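Local coordinates for protein betaine aldehyde dehydrogenase (Staphylococcus aureus subsp. aureus COL, PDB 4QTO) that probably oxidises betaine aldehyde to glycine betaine using NAD+ as electron acceptor, as a tetrameric member of the aldehyde dehydrogenase family, at residues R34-G39 and L219-G224; S188-P193 and E498-S503. All blocks are in the same frame, centred on the assembly; numbering follows the deposited sequence. Where two conformers were deposited one is given.

Interaction 1: residues R34-G39 and L219-G224; sequences RQYIDG and LMEEVG
The short strand 35-37 and the last turn of helix 211-223 stand well apart, their nearest CA atoms, those of Gly-39 and Glu-221, being 8.2 Å from each other, and it is Tyr-36 and Glu-221 that reach across the interval. Both side chains leave their backbones toward the opposite segment. The carboxylate of Glu-221 comes up at the phenol end of Tyr-36, near the plane of the ring, with OE2 3.1 Å from OH and 3.4 Å from CE1 of Tyr-36. The OH–OE2 approach is close enough for a hydrogen bond, though the phenol proton may go to another acceptor. Ring and carboxylate planes are turned 76° against each other. Glu-221 spans the distance because its CG lies anti to the backbone N (chi1 178°) and the chain stays straight beyond it.

Strand 35-37 pairs with strand 40-42 in a two-stranded antiparallel hairpin near the N-terminus, and Tyr-36 is also hydrogen-bonded through its backbone to Leu-232 of the edge strand 230-232 of the Rossmann-type sheet of the NAD-binding domain. On the hairpin's second strand, Trp-41 binds OE1 of Glu-221 through its indole N-H, while its ring meets that of Tyr-36. OE1 is thus held by Trp-41, while OE2 takes a water. This bridging water donates to OE2 of Glu-221, the water oxygen lying 2.7 Å from OE2, and to the carbonyl O of Gly-39, at 3.0 Å.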
ATOM      1  N   ARG A  34     -34.004 -12.956  23.823  1.00 13.29           N
ATOM      2  CA  ARG A  34     -33.604 -14.148  23.095  1.00 14.39           C
ATOM      3  C   ARG A  34     -32.342 -14.084  22.273  1.00 14.10           C
ATOM      4  O   ARG A  34     -31.743 -13.044  22.094  1.00 13.45           O
ATOM      5  CB  ARG A  34     -34.770 -14.497  22.140  1.00 15.04           C
ATOM      6  CG  ARG A  34     -36.057 -14.911  22.854  1.00 17.52           C
ATOM      7  CD  ARG A  34     -37.085 -15.305  21.830  1.00 20.37           C
ATOM      8  NE  ARG A  34     -38.249 -15.891  22.463  1.00 24.75           N
ATOM      9  CZ  ARG A  34     -39.157 -16.615  21.807  1.00 29.14           C
ATOM     10  NH1 ARG A  34     -40.187 -17.136  22.465  1.00 31.34           N
ATOM     11  NH2 ARG A  34     -39.039 -16.847  20.506  1.00 28.58           N
ATOM     12  N   GLN A  35     -31.916 -15.273  21.862  1.00 12.57           N
ATOM     13  CA  GLN A  35     -30.782 -15.430  20.958  1.00 12.16           C
ATOM     14  C   GLN A  35     -31.293 -15.100  19.555  1.00 11.37           C
ATOM     15  O   GLN A  35     -32.516 -15.058  19.318  1.00 11.22           O
ATOM     16  CB  GLN A  35     -30.313 -16.887  20.989  1.00 13.03           C
ATOM     17  CG  GLN A  35     -29.904 -17.335  22.371  1.00 13.37           C
ATOM     18  CD  GLN A  35     -29.342 -18.735  22.400  1.00 13.21           C
ATOM     19  OE1 GLN A  35     -28.128 -18.901  22.535  1.00 14.42           O
ATOM     20  NE2 GLN A  35     -30.203 -19.738  22.252  1.00 14.33           N
ATOM     21  N   TYR A  36     -30.377 -14.904  18.606  1.00 10.81           N
ATOM     22  CA  TYR A  36     -30.738 -14.628  17.221  1.00 10.98           C
ATOM     23  C   TYR A  36     -30.003 -15.610  16.336  1.00 11.44           C
ATOM     24  O   TYR A  36     -28.787 -15.527  16.205  1.00 11.58           O
ATOM     25  CB  TYR A  36     -30.417 -13.184  16.821  1.00 10.82           C
ATOM     26  CG  TYR A  36     -30.958 -12.777  15.468  1.00 11.21           C
ATOM     27  CD1 TYR A  36     -32.307 -12.563  15.278  1.00 11.38           C
ATOM     28  CD2 TYR A  36     -30.116 -12.597  14.393  1.00 11.35           C
ATOM     29  CE1 TYR A  36     -32.797 -12.147  14.048  1.00 11.71           C
ATOM     30  CE2 TYR A  36     -30.603 -12.180  13.163  1.00 11.93           C
ATOM     31  CZ  TYR A  36     -31.959 -11.968  13.020  1.00 12.42           C
ATOM     32  OH  TYR A  36     -32.529 -11.532  11.814  1.00 15.15           O
ATOM     33  N   ILE A  37     -30.717 -16.594  15.804  1.00 11.92           N
ATOM     34  CA  ILE A  37     -30.108 -17.648  15.045  1.00 12.41           C
ATOM     35  C   ILE A  37     -30.815 -17.829  13.711  1.00 12.99           C
ATOM     36  O   ILE A  37     -32.050 -18.039  13.652  1.00 12.99           O
ATOM     37  CB  ILE A  37     -30.120 -18.988  15.844  1.00 12.90           C
ATOM     38  CG1 ILE A  37     -29.466 -18.806  17.219  1.00 13.39           C
ATOM     39  CG2 ILE A  37     -29.435 -20.078  15.032  1.00 13.62           C
ATOM     40  CD1 ILE A  37     -29.443 -20.051  18.094  1.00 13.50           C
ATOM     41  N   ASP A  38     -30.065 -17.717  12.635  1.00 12.88           N
ATOM     42  CA  ASP A  38     -30.583 -17.947  11.314  1.00 14.12           C
ATOM     43  C   ASP A  38     -31.836 -17.114  11.024  1.00 14.59           C
ATOM     44  O   ASP A  38     -32.884 -17.637  10.564  1.00 15.04           O
ATOM     45  CB  ASP A  38     -30.848 -19.452  11.114  1.00 15.87           C
ATOM     46  CG  ASP A  38     -30.778 -19.874   9.653  1.00 17.66           C
ATOM     47  OD1 ASP A  38     -30.340 -19.092   8.791  1.00 16.70           O
ATOM     48  OD2 ASP A  38     -31.113 -21.042   9.380  1.00 18.23           O
ATOM     49  N   GLY A  39     -31.721 -15.828  11.308  1.00 13.33           N
ATOM     50  CA  GLY A  39     -32.786 -14.861  11.035  1.00 14.39           C
ATOM     51  C   GLY A  39     -33.982 -14.856  11.977  1.00 14.86           C
ATOM     52  O   GLY A  39     -34.990 -14.189  11.662  1.00 16.47           O
ATOM     53  N   LEU A 219     -30.818  -3.745  15.986  1.00 10.33           N
ATOM     54  CA  LEU A 219     -30.536  -2.683  15.006  1.00 10.14           C
ATOM     55  C   LEU A 219     -29.991  -3.223  13.677  1.00  9.85           C
ATOM     56  O   LEU A 219     -30.353  -2.741  12.601  1.00 10.62           O
ATOM     57  CB  LEU A 219     -29.590  -1.634  15.608  1.00 10.10           C
ATOM     58  CG  LEU A 219     -30.104  -0.920  16.853  1.00 11.31           C
ATOM     59  CD1 LEU A 219     -29.033  -0.009  17.430  1.00 11.69           C
ATOM     60  CD2 LEU A 219     -31.373  -0.123  16.556  1.00 12.06           C
ATOM     61  N   MET A 220     -29.100  -4.210  13.753  1.00  9.57           N
ATOM     62  CA  MET A 220     -28.583  -4.843  12.528  1.00  9.87           C
ATOM     63  C   MET A 220     -29.696  -5.523  11.734  1.00 10.31           C
ATOM     64  O   MET A 220     -29.741  -5.443  10.500  1.00  9.88           O
ATOM     65  CB  MET A 220     -27.468  -5.818  12.848  1.00 10.61           C
ATOM     66  CG  MET A 220     -26.228  -5.075  13.312  1.00 10.52           C
ATOM     67  SD  MET A 220     -24.775  -6.160  13.397  1.00 14.75           S
ATOM     68  CE  MET A 220     -25.195  -7.067  14.829  1.00 13.11           C
ATOM     69  N   GLU A 221     -30.600  -6.185  12.428  1.00 10.97           N
ATOM     70  CA  GLU A 221     -31.753  -6.788  11.745  1.00 11.44           C
ATOM     71  C   GLU A 221     -32.588  -5.743  10.994  1.00 11.86           C
ATOM     72  O   GLU A 221     -33.064  -6.004   9.893  1.00 12.12           O
ATOM     73  CB  GLU A 221     -32.630  -7.556  12.739  1.00 12.36           C
ATOM     74  CG  GLU A 221     -33.878  -8.167  12.085  1.00 13.22           C
ATOM     75  CD  GLU A 221     -34.686  -9.013  13.043  1.00 14.44           C
ATOM     76  OE1 GLU A 221     -34.900  -8.564  14.193  1.00 14.84           O
ATOM     77  OE2 GLU A 221     -35.136 -10.133  12.598  1.00 15.79           O
ATOM     78  N   GLU A 222     -32.742  -4.553  11.571  1.00 11.55           N
ATOM     79  CA  GLU A 222     -33.473  -3.459  10.925  1.00 11.51           C
ATOM     80  C   GLU A 222     -32.808  -3.015   9.616  1.00 11.43           C
ATOM     81  O   GLU A 222     -33.487  -2.628   8.678  1.00 11.93           O
ATOM     82  CB  GLU A 222     -33.553  -2.252  11.857  1.00 12.09           C
ATOM     83  CG  GLU A 222     -34.380  -2.444  13.104  1.00 13.71           C
ATOM     84  CD  GLU A 222     -34.300  -1.262  14.071  1.00 14.87           C
ATOM     85  OE1 GLU A 222     -33.669  -0.237  13.752  1.00 16.37           O
ATOM     86  OE2 GLU A 222     -34.929  -1.351  15.143  1.00 19.55           O
ATOM     87  N   VAL A 223     -31.484  -3.029   9.590  1.00 11.06           N
ATOM     88  CA  VAL A 223     -30.726  -2.700   8.372  1.00 11.26           C
ATOM     89  C   VAL A 223     -30.954  -3.756   7.313  1.00 11.55           C
ATOM     90  O   VAL A 223     -31.182  -3.443   6.136  1.00 11.97           O
ATOM     91  CB  VAL A 223     -29.223  -2.572   8.695  1.00 10.80           C
ATOM     92  CG1 VAL A 223     -28.421  -2.433   7.424  1.00 11.30           C
ATOM     93  CG2 VAL A 223     -28.972  -1.391   9.625  1.00 10.88           C
ATOM     94  N   GLY A 224     -30.902  -5.004   7.733  1.00 11.64           N
ATOM     95  CA  GLY A 224     -31.151  -6.122   6.876  1.00 12.43           C
ATOM     96  C   GLY A 224     -29.930  -6.804   6.316  1.00 12.51           C
ATOM     97  O   GLY A 224     -29.189  -6.216   5.539  1.00 13.08           O
TER
HETATM   98  O   HOH W   1     -36.792 -12.272  13.052  1.00 21.23           O

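Interaction 2: residues S188-P193 and E498-S503; sequences SWKIAP and EEYLVS
The CD1–CE1 bond of the Tyr-500 ring meets CB and CG of Pro-193 obliquely, with CD1 3.7 Å from CB and CE1 3.7 Å from CG of the proline, an approach of two apolar surfaces. The ring belongs to the type I turn from Glu-498 to Leu-501, just ahead of the long strand 501-509. Pro-193 lies on helix 183-197, which follows strand 162-177 and precedes strand 200-204; these two strands pair in parallel, so strand, helix and strand form a beta-alpha-beta crossover of the Rossmann-type NAD-binding domain. The contact thus packs the turn that precedes a late strand against a crossover helix, and it is buried throughout.

A proline inside a helix has no N-H to offer to the preceding turn, and helix 183-197 is kinked at Pro-193. Both Pro-193 and Tyr-500 direct their CB atoms toward the opposite segment. In Tyr-500, CG sits beside the backbone N and anti to the carbonyl carbon (chi1 -68°), which carries the phenol past the proline to the preceding turn of the helix. There OH touches CB of Lys-190 at 3.7 Å.

The polar ends are held from elsewhere. Gln-176 of strand 162-177 donates an N-H of NE2 to OH of Tyr-500 and makes a weak hydrogen bond to the carbonyl O of Lys-190, bridging the two segments with one amide. The lysine's amino group leads away from the tyrosine to a salt bridge with Glu-491 and to the hydroxyls of Ser-254 and Thr-256. Between OH of Tyr-500 and the carbonyl O of Lys-190 the separation is 3.7 Å.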
ATOM      1  N   SER A 188     -18.347  -4.023  18.444  1.00 10.29           N
ATOM      2  CA  SER A 188     -18.209  -3.227  17.203  1.00  9.52           C
ATOM      3  C   SER A 188     -16.882  -3.489  16.505  1.00  9.74           C
ATOM      4  O   SER A 188     -16.785  -3.508  15.276  1.00  8.73           O
ATOM      5  CB  SER A 188     -18.398  -1.723  17.424  1.00  9.82           C
ATOM      6  OG  SER A 188     -17.298  -1.087  18.094  1.00  9.99           O
ATOM      7  N   TRP A 189     -15.822  -3.681  17.288  1.00  8.16           N
ATOM      8  CA  TRP A 189     -14.495  -3.933  16.716  1.00  8.74           C
ATOM      9  C   TRP A 189     -14.416  -5.220  15.895  1.00  9.05           C
ATOM     10  O   TRP A 189     -13.587  -5.342  14.994  1.00  9.44           O
ATOM     11  CB  TRP A 189     -13.444  -3.996  17.831  1.00  8.37           C
ATOM     12  CG  TRP A 189     -13.116  -2.701  18.530  1.00  9.75           C
ATOM     13  CD1 TRP A 189     -13.836  -1.549  18.540  1.00 10.02           C
ATOM     14  CD2 TRP A 189     -12.026  -2.496  19.446  1.00  9.74           C
ATOM     15  NE1 TRP A 189     -13.221  -0.622  19.351  1.00 10.41           N
ATOM     16  CE2 TRP A 189     -12.095  -1.184  19.896  1.00 10.51           C
ATOM     17  CE3 TRP A 189     -10.963  -3.306  19.872  1.00 12.07           C
ATOM     18  CZ2 TRP A 189     -11.176  -0.660  20.802  1.00 12.21           C
ATOM     19  CZ3 TRP A 189     -10.027  -2.765  20.754  1.00 13.37           C
ATOM     20  CH2 TRP A 189     -10.153  -1.465  21.193  1.00 12.83           C
ATOM     21  N   LYS A 190     -15.262  -6.174  16.239  1.00  8.47           N
ATOM     22  CA  LYS A 190     -15.351  -7.445  15.567  1.00  8.44           C
ATOM     23  C   LYS A 190     -16.416  -7.466  14.464  1.00  9.40           C
ATOM     24  O   LYS A 190     -16.147  -7.920  13.336  1.00  8.87           O
ATOM     25  CB  LYS A 190     -15.605  -8.567  16.598  1.00  9.08           C
ATOM     26  CG  LYS A 190     -14.567  -8.631  17.725  1.00  9.87           C
ATOM     27  CD  LYS A 190     -14.769  -9.852  18.588  1.00 10.55           C
ATOM     28  CE  LYS A 190     -13.905  -9.884  19.834  1.00 11.73           C
ATOM     29  NZ  LYS A 190     -12.464  -9.882  19.547  1.00 12.67           N
ATOM     30  N   ILE A 191     -17.613  -6.943  14.753  1.00  8.25           N
ATOM     31  CA  ILE A 191     -18.699  -6.984  13.794  1.00  8.53           C
ATOM     32  C   ILE A 191     -18.394  -6.143  12.578  1.00  8.31           C
ATOM     33  O   ILE A 191     -18.635  -6.571  11.429  1.00  8.56           O
ATOM     34  CB  ILE A 191     -20.004  -6.455  14.419  1.00  9.02           C
ATOM     35  CG1 ILE A 191     -20.510  -7.441  15.481  1.00 11.09           C
ATOM     36  CG2 ILE A 191     -21.078  -6.270  13.384  1.00  9.26           C
ATOM     37  CD1 ILE A 191     -21.540  -6.817  16.388  1.00 11.60           C
ATOM     38  N   ALA A 192     -17.870  -4.936  12.792  1.00  7.44           N
ATOM     39  CA  ALA A 192     -17.711  -4.008  11.672  1.00  8.30           C
ATOM     40  C   ALA A 192     -16.850  -4.562  10.545  1.00  7.99           C
ATOM     41  O   ALA A 192     -17.271  -4.545   9.370  1.00  8.36           O
ATOM     42  CB  ALA A 192     -17.230  -2.658  12.147  1.00  8.23           C
ATOM     43  N   PRO A 193     -15.632  -5.068  10.840  1.00  8.14           N
ATOM     44  CA  PRO A 193     -14.850  -5.623   9.728  1.00  8.31           C
ATOM     45  C   PRO A 193     -15.411  -6.910   9.179  1.00  8.83           C
ATOM     46  O   PRO A 193     -15.287  -7.172   7.993  1.00  7.72           O
ATOM     47  CB  PRO A 193     -13.460  -5.830  10.347  1.00  9.09           C
ATOM     48  CG  PRO A 193     -13.723  -5.972  11.822  1.00  8.82           C
ATOM     49  CD  PRO A 193     -14.828  -4.980  12.073  1.00  8.86           C
ATOM     50  N   GLU A 498      -7.839  -6.937   7.883  0.50 10.25           N
ATOM     51  CA  GLU A 498      -7.111  -8.080   7.321  0.50 11.46           C
ATOM     52  C   GLU A 498      -7.307  -9.399   8.053  0.50 11.79           C
ATOM     53  O   GLU A 498      -7.168 -10.457   7.454  0.50 11.19           O
ATOM     54  CB  GLU A 498      -5.621  -7.745   7.178  0.50 14.07           C
ATOM     55  CG  GLU A 498      -5.412  -6.688   6.113  0.50 16.89           C
ATOM     56  CD  GLU A 498      -3.989  -6.151   5.997  0.50 19.29           C
ATOM     57  OE1 GLU A 498      -3.107  -6.516   6.800  0.50 21.51           O
ATOM     58  OE2 GLU A 498      -3.786  -5.336   5.085  0.50 25.69           O
ATOM     59  N   GLU A 499      -7.671  -9.353   9.333  1.00 10.49           N
ATOM     60  CA  GLU A 499      -7.943 -10.568  10.075  1.00 11.62           C
ATOM     61  C   GLU A 499      -9.146 -11.278   9.452  1.00  9.85           C
ATOM     62  O   GLU A 499      -9.261 -12.515   9.539  1.00 10.18           O
ATOM     63  CB  GLU A 499      -8.305 -10.350  11.545  1.00 12.86           C
ATOM     64  CG  GLU A 499      -7.221  -9.684  12.371  1.00 16.15           C
ATOM     65  CD  GLU A 499      -6.050 -10.582  12.718  1.00 18.49           C
ATOM     66  OE1 GLU A 499      -6.221 -11.834  12.677  1.00 20.42           O
ATOM     67  OE2 GLU A 499      -4.944  -9.995  13.002  1.00 17.20           O
ATOM     68  N   TYR A 500     -10.026 -10.495   8.793  1.00  8.37           N
ATOM     69  CA  TYR A 500     -11.263 -10.993   8.209  1.00  7.88           C
ATOM     70  C   TYR A 500     -11.163 -11.294   6.714  1.00  8.43           C
ATOM     71  O   TYR A 500     -12.194 -11.547   6.066  1.00  9.21           O
ATOM     72  CB  TYR A 500     -12.431 -10.041   8.536  1.00  7.94           C
ATOM     73  CG  TYR A 500     -12.758 -10.071  10.029  1.00  7.94           C
ATOM     74  CD1 TYR A 500     -12.131  -9.230  10.941  1.00  8.51           C
ATOM     75  CD2 TYR A 500     -13.666 -10.987  10.525  1.00  9.50           C
ATOM     76  CE1 TYR A 500     -12.367  -9.342  12.303  1.00  8.85           C
ATOM     77  CE2 TYR A 500     -13.917 -11.098  11.879  1.00 10.01           C
ATOM     78  CZ  TYR A 500     -13.273 -10.277  12.759  1.00 10.10           C
ATOM     79  OH  TYR A 500     -13.507 -10.391  14.123  1.00 10.67           O
ATOM     80  N   LEU A 501      -9.938 -11.276   6.184  1.00  7.67           N
ATOM     81  CA  LEU A 501      -9.686 -11.576   4.800  1.00  8.13           C
ATOM     82  C   LEU A 501      -8.739 -12.770   4.691  1.00  8.68           C
ATOM     83  O   LEU A 501      -7.963 -13.081   5.620  1.00  9.57           O
ATOM     84  CB  LEU A 501      -9.017 -10.380   4.103  1.00  9.19           C
ATOM     85  CG  LEU A 501      -9.909  -9.133   4.011  1.00 10.66           C
ATOM     86  CD1 LEU A 501      -9.084  -7.959   3.504  1.00 13.40           C
ATOM     87  CD2 LEU A 501     -11.072  -9.410   3.089  1.00 10.93           C
ATOM     88  N   VAL A 502      -8.780 -13.393   3.519  1.00  7.95           N
ATOM     89  CA  VAL A 502      -7.851 -14.474   3.180  1.00  8.49           C
ATOM     90  C   VAL A 502      -7.356 -14.187   1.756  1.00  8.94           C
ATOM     91  O   VAL A 502      -8.122 -13.709   0.911  1.00  9.34           O
ATOM     92  CB  VAL A 502      -8.492 -15.857   3.295  1.00  9.55           C
ATOM     93  CG1 VAL A 502      -9.717 -16.012   2.408  1.00  9.96           C
ATOM     94  CG2 VAL A 502      -7.457 -16.951   3.056  1.00 10.45           C
ATOM     95  N   SER A 503      -6.070 -14.444   1.518  1.00  9.21           N
ATOM     96  CA  SER A 503      -5.483 -14.214   0.191  1.00  9.49           C
ATOM     97  C   SER A 503      -5.519 -15.478  -0.646  1.00  8.76           C
ATOM     98  O   SER A 503      -5.212 -16.570  -0.167  1.00  9.59           O
ATOM     99  CB  SER A 503      -4.017 -13.813   0.330  1.00 10.26           C
ATOM    100  OG  SER A 503      -3.881 -12.565   0.972  1.00 12.87           O
TER

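The two contacts lie 19 Å apart, centre to centre, and their segments alternate along the chain: 34-39, 188-193, 219-224, then 498-503. Interaction 1 is more peripheral, about 22 Å from the centre of the chain, against about 14 Å for interaction 2. Helices 183-197 and 211-223 come one after the other, separated by strand 200-204, and touch directly where SD of Met-220 packs 3.7 Å from CG2 of Ile-191. Each contact thus brings a part remote in sequence, the N-terminal hairpin or the turn leading into strand 501-509, onto neighbouring crossover helices of the NAD-binding domain. At Ser-503 that strand also meets Glu-495 and Arg-490 of the second subunit, linking this core to the assembly.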